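NAD-dependent deacetylase 2 (Archaeoglobus fulgidus, PDB 1S7G) removes acetyl groups from protein lysines at the expense of NAD, and by deacetylating the chromatin protein Alba strengthens its binding to DNA. Local coordinates at residues Glu180-Asp185 with Pro203-Lys208; Glu10-Ser15 with Ala186-Gly191; His17-Thr22 with Ala96-Asn101. All blocks are in the same frame, centred on the assembly; numbering follows the deposited sequence.

Interaction 1: residues Glu180-Asp185 with Pro203-Lys208; sequences EAKHCD and PYIAKK. With ZN (zinc ion), chain G.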
loop_
_atom_site.group_PDB
_atom_site.type_symbol
_atom_site.label_atom_id
_atom_site.label_comp_id
_atom_site.label_asym_id
_atom_site.label_seq_id
_atom_site.Cartn_x
_atom_site.Cartn_y
_atom_site.Cartn_z
ATOM N N GLU A 180 -4.835 -1.281 0.599
ATOM C CA GLU A 180 -4.203 -2.519 0.186
ATOM C C GLU A 180 -5.117 -3.720 0.468
ATOM O O GLU A 180 -5.280 -4.595 -0.377
ATOM C CB GLU A 180 -2.871 -2.667 0.925
ATOM C CG GLU A 180 -1.963 -3.692 0.355
ATOM C CD GLU A 180 -1.764 -3.502 -1.136
ATOM O OE1 GLU A 180 -2.259 -4.352 -1.907
ATOM O OE2 GLU A 180 -1.130 -2.503 -1.532
ATOM N N ALA A 181 -5.730 -3.755 1.647
ATOM C CA ALA A 181 -6.615 -4.864 1.990
ATOM C C ALA A 181 -7.872 -4.870 1.130
ATOM O O ALA A 181 -8.439 -5.926 0.877
ATOM C CB ALA A 181 -6.999 -4.804 3.473
ATOM N N LYS A 182 -8.290 -3.696 0.664
ATOM C CA LYS A 182 -9.498 -3.578 -0.149
ATOM C C LYS A 182 -9.368 -3.955 -1.617
ATOM O O LYS A 182 -10.370 -4.264 -2.264
ATOM C CB LYS A 182 -10.070 -2.157 -0.058
ATOM C CG LYS A 182 -10.796 -1.863 1.241
ATOM C CD LYS A 182 -11.518 -0.521 1.171
ATOM C CE LYS A 182 -12.290 -0.226 2.453
ATOM N NZ LYS A 182 -12.924 1.121 2.414
ATOM N N HIS A 183 -8.157 -3.929 -2.160
ATOM C CA HIS A 183 -8.013 -4.272 -3.566
ATOM C C HIS A 183 -7.099 -5.459 -3.847
ATOM O O HIS A 183 -6.818 -5.757 -4.999
ATOM C CB HIS A 183 -7.565 -3.039 -4.371
ATOM C CG HIS A 183 -6.136 -2.649 -4.155
ATOM N ND1 HIS A 183 -5.752 -1.348 -3.907
ATOM C CD2 HIS A 183 -4.993 -3.374 -4.200
ATOM C CE1 HIS A 183 -4.437 -1.290 -3.813
ATOM N NE2 HIS A 183 -3.952 -2.506 -3.989
ATOM N N CYS A 184 -6.636 -6.144 -2.806
ATOM C CA CYS A 184 -5.781 -7.307 -3.024
ATOM C C CYS A 184 -6.668 -8.481 -3.453
ATOM O O CYS A 184 -7.880 -8.461 -3.226
ATOM C CB CYS A 184 -5.021 -7.676 -1.742
ATOM S SG CYS A 184 -6.041 -8.298 -0.357
ATOM N N ASP A 185 -6.079 -9.497 -4.081
ATOM C CA ASP A 185 -6.863 -10.653 -4.495
ATOM C C ASP A 185 -6.557 -11.833 -3.578
ATOM O O ASP A 185 -7.258 -12.840 -3.584
ATOM C CB ASP A 185 -6.616 -10.985 -5.978
ATOM C CG ASP A 185 -5.168 -11.309 -6.288
ATOM O OD1 ASP A 185 -4.268 -10.761 -5.629
ATOM O OD2 ASP A 185 -4.930 -12.105 -7.222
ATOM N N PRO A 203 -7.980 -8.180 8.220
ATOM C CA PRO A 203 -8.441 -9.439 7.615
ATOM C C PRO A 203 -9.922 -9.372 7.214
ATOM O O PRO A 203 -10.311 -9.871 6.148
ATOM C CB PRO A 203 -8.190 -10.467 8.722
ATOM C CG PRO A 203 -6.983 -9.905 9.421
ATOM C CD PRO A 203 -7.337 -8.431 9.521
ATOM N N TYR A 204 -10.740 -8.756 8.069
ATOM C CA TYR A 204 -12.179 -8.613 7.809
ATOM C C TYR A 204 -12.430 -7.657 6.660
ATOM O O TYR A 204 -13.409 -7.804 5.926
ATOM C CB TYR A 204 -12.908 -8.120 9.064
ATOM C CG TYR A 204 -13.089 -9.211 10.105
ATOM C CD1 TYR A 204 -14.111 -10.154 9.976
ATOM C CD2 TYR A 204 -12.209 -9.337 11.178
ATOM C CE1 TYR A 204 -14.253 -11.202 10.888
ATOM C CE2 TYR A 204 -12.341 -10.386 12.100
ATOM C CZ TYR A 204 -13.368 -11.315 11.942
ATOM O OH TYR A 204 -13.504 -12.367 12.817
ATOM N N ILE A 205 -11.552 -6.668 6.511
ATOM C CA ILE A 205 -11.683 -5.714 5.427
ATOM C C ILE A 205 -11.378 -6.433 4.113
ATOM O O ILE A 205 -12.137 -6.311 3.151
ATOM C CB ILE A 205 -10.726 -4.518 5.616
ATOM C CG1 ILE A 205 -11.277 -3.597 6.710
ATOM C CG2 ILE A 205 -10.562 -3.754 4.301
ATOM C CD1 ILE A 205 -10.325 -2.479 7.118
ATOM N N ALA A 206 -10.287 -7.200 4.079
ATOM C CA ALA A 206 -9.936 -7.938 2.860
ATOM C C ALA A 206 -11.011 -8.985 2.556
ATOM O O ALA A 206 -11.378 -9.186 1.402
ATOM C CB ALA A 206 -8.559 -8.607 3.002
ATOM N N LYS A 207 -11.519 -9.640 3.598
ATOM C CA LYS A 207 -12.557 -10.652 3.425
ATOM C C LYS A 207 -13.792 -10.039 2.749
ATOM O O LYS A 207 -14.303 -10.585 1.781
ATOM C CB LYS A 207 -12.948 -11.245 4.783
ATOM C CG LYS A 207 -14.039 -12.309 4.724
ATOM C CD LYS A 207 -13.513 -13.591 4.107
ATOM C CE LYS A 207 -14.560 -14.697 4.120
ATOM N NZ LYS A 207 -13.988 -15.978 3.612
ATOM N N LYS A 208 -14.268 -8.902 3.250
ATOM C CA LYS A 208 -15.440 -8.256 2.648
ATOM C C LYS A 208 -15.181 -7.843 1.191
ATOM O O LYS A 208 -16.087 -7.879 0.356
ATOM C CB LYS A 208 -15.871 -7.014 3.449
ATOM C CG LYS A 208 -17.090 -6.301 2.847
ATOM C CD LYS A 208 -17.333 -4.922 3.455
ATOM C CE LYS A 208 -18.256 -4.974 4.668
ATOM N NZ LYS A 208 -19.673 -5.226 4.275
HETATM ZN ZN ZN G . -1.794 -2.980 -3.793
#

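Interaction 2: residues Glu10-Ser15 with Ala186-Gly191; sequences EILAKS and AFMVVG. With NAD (nicotinamide-adenine-dinucleotide), chain L.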
loop_
_atom_site.group_PDB
_atom_site.type_symbol
_atom_site.label_atom_id
_atom_site.label_comp_id
_atom_site.label_asym_id
_atom_site.label_seq_id
_atom_site.Cartn_x
_atom_site.Cartn_y
_atom_site.Cartn_z
ATOM N N GLU A 10 -1.808 -23.048 -4.090
ATOM C CA GLU A 10 -2.704 -22.959 -5.235
ATOM C C GLU A 10 -3.279 -21.552 -5.337
ATOM O O GLU A 10 -3.290 -20.953 -6.412
ATOM C CB GLU A 10 -3.839 -23.981 -5.111
ATOM C CG GLU A 10 -3.348 -25.408 -4.928
ATOM C CD GLU A 10 -4.458 -26.442 -5.011
ATOM O OE1 GLU A 10 -5.466 -26.310 -4.277
ATOM O OE2 GLU A 10 -4.315 -27.395 -5.810
ATOM N N ILE A 11 -3.752 -21.022 -4.211
ATOM C CA ILE A 11 -4.320 -19.679 -4.184
ATOM C C ILE A 11 -3.284 -18.634 -4.611
ATOM O O ILE A 11 -3.553 -17.781 -5.458
ATOM C CB ILE A 11 -4.836 -19.335 -2.767
ATOM C CG1 ILE A 11 -6.080 -20.170 -2.462
ATOM C CG2 ILE A 11 -5.117 -17.834 -2.654
ATOM C CD1 ILE A 11 -6.581 -20.040 -1.037
ATOM N N LEU A 12 -2.100 -18.706 -4.020
ATOM C CA LEU A 12 -1.053 -17.755 -4.339
ATOM C C LEU A 12 -0.611 -17.859 -5.790
ATOM O O LEU A 12 -0.533 -16.848 -6.488
ATOM C CB LEU A 12 0.135 -17.941 -3.390
ATOM C CG LEU A 12 -0.182 -17.484 -1.959
ATOM C CD1 LEU A 12 0.987 -17.769 -1.036
ATOM C CD2 LEU A 12 -0.504 -15.989 -1.966
ATOM N N ALA A 13 -0.334 -19.077 -6.248
ATOM C CA ALA A 13 0.099 -19.276 -7.626
ATOM C C ALA A 13 -0.883 -18.633 -8.593
ATOM O O ALA A 13 -0.516 -18.258 -9.705
ATOM C CB ALA A 13 0.229 -20.765 -7.931
ATOM N N LYS A 14 -2.129 -18.492 -8.158
ATOM C CA LYS A 14 -3.164 -17.905 -8.995
ATOM C C LYS A 14 -3.413 -16.423 -8.743
ATOM O O LYS A 14 -4.193 -15.801 -9.459
ATOM C CB LYS A 14 -4.471 -18.676 -8.820
ATOM N N SER A 15 -2.773 -15.848 -7.733
ATOM C CA SER A 15 -2.999 -14.434 -7.461
ATOM C C SER A 15 -1.912 -13.539 -8.053
ATOM O O SER A 15 -0.749 -13.938 -8.156
ATOM C CB SER A 15 -3.119 -14.196 -5.955
ATOM O OG SER A 15 -1.964 -14.649 -5.279
ATOM N N ALA A 186 -5.522 -11.671 -2.760
ATOM C CA ALA A 186 -5.114 -12.682 -1.793
ATOM C C ALA A 186 -4.549 -11.956 -0.569
ATOM O O ALA A 186 -3.717 -11.055 -0.701
ATOM C CB ALA A 186 -4.063 -13.593 -2.396
ATOM N N PHE A 187 -4.997 -12.347 0.618
ATOM C CA PHE A 187 -4.537 -11.719 1.854
ATOM C C PHE A 187 -4.044 -12.812 2.806
ATOM O O PHE A 187 -4.831 -13.635 3.267
ATOM C CB PHE A 187 -5.691 -10.932 2.499
ATOM C CG PHE A 187 -5.281 -10.091 3.687
ATOM C CD1 PHE A 187 -4.850 -8.778 3.516
ATOM C CD2 PHE A 187 -5.334 -10.612 4.981
ATOM C CE1 PHE A 187 -4.477 -7.993 4.611
ATOM C CE2 PHE A 187 -4.962 -9.836 6.093
ATOM C CZ PHE A 187 -4.533 -8.524 5.906
ATOM N N MET A 188 -2.750 -12.803 3.115
ATOM C CA MET A 188 -2.166 -13.814 3.997
ATOM C C MET A 188 -1.601 -13.254 5.304
ATOM O O MET A 188 -0.827 -12.305 5.300
ATOM C CB MET A 188 -1.065 -14.583 3.243
ATOM C CG MET A 188 -0.322 -15.633 4.069
ATOM S SD MET A 188 0.670 -16.768 3.032
ATOM C CE MET A 188 2.222 -15.854 2.860
ATOM N N VAL A 189 -1.997 -13.856 6.418
ATOM C CA VAL A 189 -1.522 -13.444 7.733
ATOM C C VAL A 189 -0.457 -14.426 8.203
ATOM O O VAL A 189 -0.626 -15.640 8.084
ATOM C CB VAL A 189 -2.668 -13.424 8.771
ATOM C CG1 VAL A 189 -2.109 -13.164 10.149
ATOM C CG2 VAL A 189 -3.690 -12.345 8.415
ATOM N N VAL A 190 0.642 -13.905 8.734
ATOM C CA VAL A 190 1.722 -14.761 9.212
ATOM C C VAL A 190 2.210 -14.295 10.574
ATOM O O VAL A 190 2.703 -13.186 10.710
ATOM C CB VAL A 190 2.933 -14.756 8.235
ATOM C CG1 VAL A 190 4.010 -15.693 8.736
ATOM C CG2 VAL A 190 2.488 -15.168 6.831
ATOM N N GLY A 191 2.060 -15.148 11.580
ATOM C CA GLY A 191 2.525 -14.811 12.913
ATOM C C GLY A 191 1.901 -13.630 13.644
ATOM O O GLY A 191 2.616 -12.828 14.247
HETATM P PA NAD L . 1.212 -11.317 19.168
HETATM O O1A NAD L . -0.082 -10.991 19.631
HETATM O O2A NAD L . 2.190 -11.474 20.221
HETATM O O5B NAD L . 1.005 -12.552 18.246
HETATM C C5B NAD L . 2.062 -13.351 17.565
HETATM C C4B NAD L . 1.380 -14.639 17.079
HETATM O O4B NAD L . 2.398 -15.415 16.391
HETATM C C3B NAD L . 0.790 -15.596 18.216
HETATM O O3B NAD L . -0.623 -15.725 17.893
HETATM C C2B NAD L . 1.546 -16.920 18.150
HETATM O O2B NAD L . 0.862 -18.125 18.317
HETATM C C1B NAD L . 2.271 -16.791 16.764
HETATM N N9A NAD L . 3.654 -17.346 16.711
HETATM C C8A NAD L . 4.692 -17.515 17.623
HETATM N N7A NAD L . 5.770 -18.065 17.084
HETATM C C5A NAD L . 5.534 -18.297 15.776
HETATM C C6A NAD L . 6.302 -18.883 14.549
HETATM N N6A NAD L . 7.484 -19.323 14.588
HETATM N N1A NAD L . 5.623 -18.918 13.290
HETATM C C2A NAD L . 4.291 -18.489 13.052
HETATM N N3A NAD L . 3.534 -17.936 14.182
HETATM C C4A NAD L . 4.182 -17.849 15.511
HETATM O O3 NAD L . 1.757 -10.290 18.158
HETATM P PN NAD L . 1.090 -9.390 17.103
HETATM O O1N NAD L . 0.043 -10.139 16.512
HETATM O O2N NAD L . 2.222 -8.920 16.267
HETATM O O5D NAD L . 0.381 -8.197 18.051
HETATM C C5D NAD L . 1.268 -7.290 18.761
HETATM C C4D NAD L . 0.657 -6.033 19.322
HETATM O O4D NAD L . -0.729 -6.200 19.891
HETATM C C3D NAD L . 1.529 -5.439 20.489
HETATM O O3D NAD L . 1.677 -3.977 20.347
HETATM C C2D NAD L . 0.790 -5.915 21.844
HETATM O O2D NAD L . 0.994 -5.068 23.003
HETATM C C1D NAD L . -0.747 -6.085 21.389
HETATM N N1N NAD L . -1.450 -7.308 21.985
HETATM C C2N NAD L . -2.384 -7.024 23.147
HETATM C C3N NAD L . -3.142 -8.083 23.757
HETATM C C7N NAD L . -4.066 -7.851 24.959
HETATM O O7N NAD L . -4.857 -8.814 25.357
HETATM N N7N NAD L . -3.978 -6.651 25.616
HETATM C C4N NAD L . -2.984 -9.570 23.190
HETATM C C5N NAD L . -2.024 -9.875 22.016
HETATM C C6N NAD L . -1.270 -8.724 21.432
#

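Interaction 3: residues His17-Thr22 with Ala96-Asn101; sequences HAVVFT and AVITQN. With ZN (zinc ion), chain G; NAD (nicotinamide-adenine-dinucleotide), chain L.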
loop_
_atom_site.group_PDB
_atom_site.type_symbol
_atom_site.label_atom_id
_atom_site.label_comp_id
_atom_site.label_asym_id
_atom_site.label_seq_id
_atom_site.Cartn_x
_atom_site.Cartn_y
_atom_site.Cartn_z
ATOM N N HIS A 17 -1.873 -10.059 -7.051
ATOM C CA HIS A 17 -1.763 -8.893 -6.187
ATOM C C HIS A 17 -2.045 -9.265 -4.743
ATOM O O HIS A 17 -2.990 -8.763 -4.131
ATOM C CB HIS A 17 -2.742 -7.820 -6.641
ATOM C CG HIS A 17 -2.354 -6.440 -6.223
ATOM N ND1 HIS A 17 -1.869 -5.504 -7.109
ATOM C CD2 HIS A 17 -2.360 -5.842 -5.007
ATOM C CE1 HIS A 17 -1.595 -4.387 -6.459
ATOM N NE2 HIS A 17 -1.883 -4.566 -5.182
ATOM N N ALA A 18 -1.212 -10.147 -4.202
ATOM C CA ALA A 18 -1.375 -10.612 -2.837
ATOM C C ALA A 18 -0.658 -9.741 -1.813
ATOM O O ALA A 18 0.400 -9.177 -2.090
ATOM C CB ALA A 18 -0.887 -12.048 -2.726
ATOM N N VAL A 19 -1.247 -9.638 -0.626
ATOM C CA VAL A 19 -0.673 -8.853 0.459
ATOM C C VAL A 19 -0.385 -9.774 1.652
ATOM O O VAL A 19 -1.125 -10.718 1.912
ATOM C CB VAL A 19 -1.640 -7.723 0.896
ATOM C CG1 VAL A 19 -1.030 -6.915 2.016
ATOM C CG2 VAL A 19 -1.938 -6.822 -0.280
ATOM N N VAL A 20 0.695 -9.502 2.370
ATOM C CA VAL A 20 1.062 -10.314 3.526
ATOM C C VAL A 20 1.081 -9.455 4.792
ATOM O O VAL A 20 1.757 -8.426 4.838
ATOM C CB VAL A 20 2.463 -10.937 3.335
ATOM C CG1 VAL A 20 2.802 -11.825 4.509
ATOM C CG2 VAL A 20 2.515 -11.721 2.037
ATOM N N PHE A 21 0.329 -9.861 5.808
ATOM C CA PHE A 21 0.309 -9.120 7.070
ATOM C C PHE A 21 1.090 -9.953 8.063
ATOM O O PHE A 21 0.810 -11.133 8.222
ATOM C CB PHE A 21 -1.119 -8.939 7.591
ATOM C CG PHE A 21 -1.185 -8.254 8.925
ATOM C CD1 PHE A 21 -1.296 -6.868 9.005
ATOM C CD2 PHE A 21 -1.069 -8.989 10.107
ATOM C CE1 PHE A 21 -1.288 -6.223 10.237
ATOM C CE2 PHE A 21 -1.057 -8.354 11.353
ATOM C CZ PHE A 21 -1.164 -6.969 11.415
ATOM N N THR A 22 2.059 -9.350 8.741
ATOM C CA THR A 22 2.872 -10.098 9.692
ATOM C C THR A 22 2.921 -9.496 11.086
ATOM O O THR A 22 2.869 -8.284 11.255
ATOM C CB THR A 22 4.322 -10.262 9.174
ATOM O OG1 THR A 22 4.981 -8.989 9.153
ATOM C CG2 THR A 22 4.314 -10.828 7.771
ATOM N N ALA A 96 2.676 -6.230 -1.542
ATOM C CA ALA A 96 2.870 -5.418 -0.358
ATOM C C ALA A 96 2.956 -6.243 0.905
ATOM O O ALA A 96 2.349 -7.305 1.015
ATOM C CB ALA A 96 1.741 -4.415 -0.230
ATOM N N VAL A 97 3.732 -5.748 1.855
ATOM C CA VAL A 97 3.860 -6.401 3.144
ATOM C C VAL A 97 3.417 -5.375 4.174
ATOM O O VAL A 97 3.928 -4.264 4.201
ATOM C CB VAL A 97 5.309 -6.821 3.441
ATOM C CG1 VAL A 97 5.450 -7.201 4.892
ATOM C CG2 VAL A 97 5.698 -8.002 2.566
ATOM N N ILE A 98 2.435 -5.736 4.985
ATOM C CA ILE A 98 1.950 -4.852 6.037
ATOM C C ILE A 98 2.436 -5.504 7.321
ATOM O O ILE A 98 2.182 -6.687 7.556
ATOM C CB ILE A 98 0.416 -4.786 6.070
ATOM C CG1 ILE A 98 -0.113 -4.244 4.745
ATOM C CG2 ILE A 98 -0.030 -3.913 7.223
ATOM C CD1 ILE A 98 -1.616 -4.351 4.606
ATOM N N THR A 99 3.130 -4.754 8.159
ATOM C CA THR A 99 3.634 -5.362 9.374
ATOM C C THR A 99 3.482 -4.507 10.603
ATOM O O THR A 99 3.391 -3.278 10.524
ATOM C CB THR A 99 5.133 -5.761 9.230
ATOM O OG1 THR A 99 5.534 -6.534 10.366
ATOM C CG2 THR A 99 6.021 -4.530 9.144
ATOM N N GLN A 100 3.436 -5.192 11.740
ATOM C CA GLN A 100 3.339 -4.551 13.034
ATOM C C GLN A 100 4.706 -4.583 13.693
ATOM O O GLN A 100 4.907 -3.973 14.735
ATOM C CB GLN A 100 2.318 -5.271 13.917
ATOM C CG GLN A 100 0.916 -4.744 13.701
ATOM C CD GLN A 100 -0.109 -5.344 14.640
ATOM O OE1 GLN A 100 -1.251 -4.884 14.686
ATOM N NE2 GLN A 100 0.282 -6.372 15.386
ATOM N N ASN A 101 5.650 -5.294 13.089
ATOM C CA ASN A 101 6.992 -5.372 13.664
ATOM C C ASN A 101 7.804 -4.111 13.383
ATOM O O ASN A 101 7.587 -3.429 12.383
ATOM C CB ASN A 101 7.734 -6.596 13.123
ATOM C CG ASN A 101 6.971 -7.877 13.361
ATOM O OD1 ASN A 101 6.280 -8.008 14.368
ATOM N ND2 ASN A 101 7.097 -8.833 12.445
HETATM ZN ZN ZN G . -1.794 -2.980 -3.793
HETATM P PA NAD L . 1.212 -11.317 19.168
HETATM O O1A NAD L . -0.082 -10.991 19.631
HETATM O O2A NAD L . 2.190 -11.474 20.221
HETATM O O5B NAD L . 1.005 -12.552 18.246
HETATM C C5B NAD L . 2.062 -13.351 17.565
HETATM C C4B NAD L . 1.380 -14.639 17.079
HETATM O O4B NAD L . 2.398 -15.415 16.391
HETATM C C3B NAD L . 0.790 -15.596 18.216
HETATM O O3B NAD L . -0.623 -15.725 17.893
HETATM C C2B NAD L . 1.546 -16.920 18.150
HETATM O O2B NAD L . 0.862 -18.125 18.317
HETATM C C1B NAD L . 2.271 -16.791 16.764
HETATM N N9A NAD L . 3.654 -17.346 16.711
HETATM C C8A NAD L . 4.692 -17.515 17.623
HETATM N N7A NAD L . 5.770 -18.065 17.084
HETATM C C5A NAD L . 5.534 -18.297 15.776
HETATM C C6A NAD L . 6.302 -18.883 14.549
HETATM N N6A NAD L . 7.484 -19.323 14.588
HETATM N N1A NAD L . 5.623 -18.918 13.290
HETATM C C2A NAD L . 4.291 -18.489 13.052
HETATM N N3A NAD L . 3.534 -17.936 14.182
HETATM C C4A NAD L . 4.182 -17.849 15.511
HETATM O O3 NAD L . 1.757 -10.290 18.158
HETATM P PN NAD L . 1.090 -9.390 17.103
HETATM O O1N NAD L . 0.043 -10.139 16.512
HETATM O O2N NAD L . 2.222 -8.920 16.267
HETATM O O5D NAD L . 0.381 -8.197 18.051
HETATM C C5D NAD L . 1.268 -7.290 18.761
HETATM C C4D NAD L . 0.657 -6.033 19.322
HETATM O O4D NAD L . -0.729 -6.200 19.891
HETATM C C3D NAD L . 1.529 -5.439 20.489
HETATM O O3D NAD L . 1.677 -3.977 20.347
HETATM C C2D NAD L . 0.790 -5.915 21.844
HETATM O O2D NAD L . 0.994 -5.068 23.003
HETATM C C1D NAD L . -0.747 -6.085 21.389
HETATM N N1N NAD L . -1.450 -7.308 21.985
HETATM C C2N NAD L . -2.384 -7.024 23.147
HETATM C C3N NAD L . -3.142 -8.083 23.757
HETATM C C7N NAD L . -4.066 -7.851 24.959
HETATM O O7N NAD L . -4.857 -8.814 25.357
HETATM N N7N NAD L . -3.978 -6.651 25.616
HETATM C C4N NAD L . -2.984 -9.570 23.190
HETATM C C5N NAD L . -2.024 -9.875 22.016
HETATM C C6N NAD L . -1.270 -8.724 21.432
#

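Interaction 1: residues Glu180-Asp185 with Pro203-Lys208
The backbones of 180-185, the C-terminal part of helix 171-183 and the residues after it, and of 203-208 in helix 202-209 come closest at A181 and A206, whose CA atoms lie 4.6 Å apart. Alanine at both positions leaves room for so near an approach. The carbonyl oxygen O of A181 faces CA of A206 at 3.2 Å, a CA-H...O contact with an angle of 142° at the hydrogen, while the two CB methyls meet at 4.1 Å. I205 supplies the bulkier packing through one branch: its CG2, anti to the backbone N, touches both CB of A181 at 3.8 Å and CG of K182 at 3.6 Å. K182 thus gives only the root of its chain to this pairing; the rest runs on extended, and NZ forms salt bridges with E48 and D46 of the second subunit. Past A181, SG of C184 rests 4.2 Å from CB of A206. The same segment carries metal ligands on its other flank. E180 grips the zinc ion with both carboxylate oxygens and H183 with NE2, a site completed by H17 and by H130 of the third subunit. Both helices cover one face of the central parallel sheet: E180 and C184 pack on V19 of strand 18-22, and A206 lies over F187 of strand 186-190 and M213 of strand 212-217.

Interaction 2: residues Glu10-Ser15 with Ala186-Gly191
In the Rossmann-like NAD-binding domain of this sirtuin, helices cover both faces of a parallel sheet, and I11 and L12 of helix 3-13, with S15 just after it, close over the start of strand 186-190 at A186. CB of A186 gathers most of the contact. It points to the helix and receives three neighbours: S15, whose OG and CB both lie 3.7 Å from it, CD2 of L12 at 4.3 Å and CG2 of I11 at 4.4 Å. A second point of contact comes from L12, which divides its two methyls between residues on one face of the strand, since CD1 reaches SD of M188 at 4.2 Å. F187, between them in sequence, points away to the other face, where helix 202-209 packs on it. L12 also touches I242 of helix 235-250, and M188 touches L239, which brings the C-terminal helix over the same patch. At its far end the strand runs into G191, part of the NAD site, where backbone C comes within 3.3 Å of O4B of the adenosine ribose; the positive phi of 63° is one that favours glycine. S15 is tied back to the helix it follows: with chi1 at 57°, OG swings back to donate to O of L12 at 2.9 Å, tilted 15° from the carbonyl plane, and that oxygen also accepts from the backbone N of S15.

Interaction 3: residues His17-Thr22 with Ala96-Asn101
Strands 18-22 and 96-99 run parallel, their axes 4.7 Å apart and inclined by 20°, with V19 to T22 facing A96 to T99 in register. The backbone bonds alternate in the parallel manner: V20 gives its N-H to O of A96, O of V20 accepts N-H of I98, T22 gives to O of I98, and O of T22 receives N of Q100 at 3.2 Å. On one face V19, F21 and I98 interlock. CD1 of I98 meets CG1 of V19 at 3.7 Å, and its CG2 lies equally close to CD1 of F21, the two side chains crossing at about a right angle. The F21 ring, with CG anti to the backbone N (chi1 177°), reaches forward and across toward the neighbouring strand until CZ meets CD of Q100 at 3.8 Å; the amide lies at the ring's edge, OE1 in the ring plane, with the two planes 73° apart. Without the ring, as with an alanine here, a gap would probably open beside I98 and the Q100 amide would likely be freer to turn. These are neighbouring interior strands of the Rossmann-like sheet, and NAD binds beyond their C-terminal ends, as is usual in such folds: NE2 of Q100 makes a weak hydrogen bond to O5D at 3.2 Å. On the opposite face the hydroxyls OG1 of T22 and T99 share a hydrogen bond of 2.8 Å, and OG1 of T22 is also hydrogen-bonded to NE2 of H106. T99 OG1 in turn accepts from the backbone N of N101 at 3.0 Å, an ST turn that shapes the chain as it leaves the strand.

Overall arrangement
From the N terminus, helix 3-13 leads into strand 18-22, which pairs with strand 94-99 in interaction 3 and closes a loop of more than seventy residues. Interaction 2 spans a much longer loop, returning the chain to helix 3-13 at strand 186-190, and interaction 3 falls wholly within it. Interaction 1 follows interaction 3 in series but crosses interaction 2, because strand 186-190 lies between its two helices. That strand also hydrogen-bonds to strand 18-22, so interactions 2 and 3 share one sheet and both reach NAD. Interactions 1 and 3 meet at the zinc ion, where H17 joins E180 and H183.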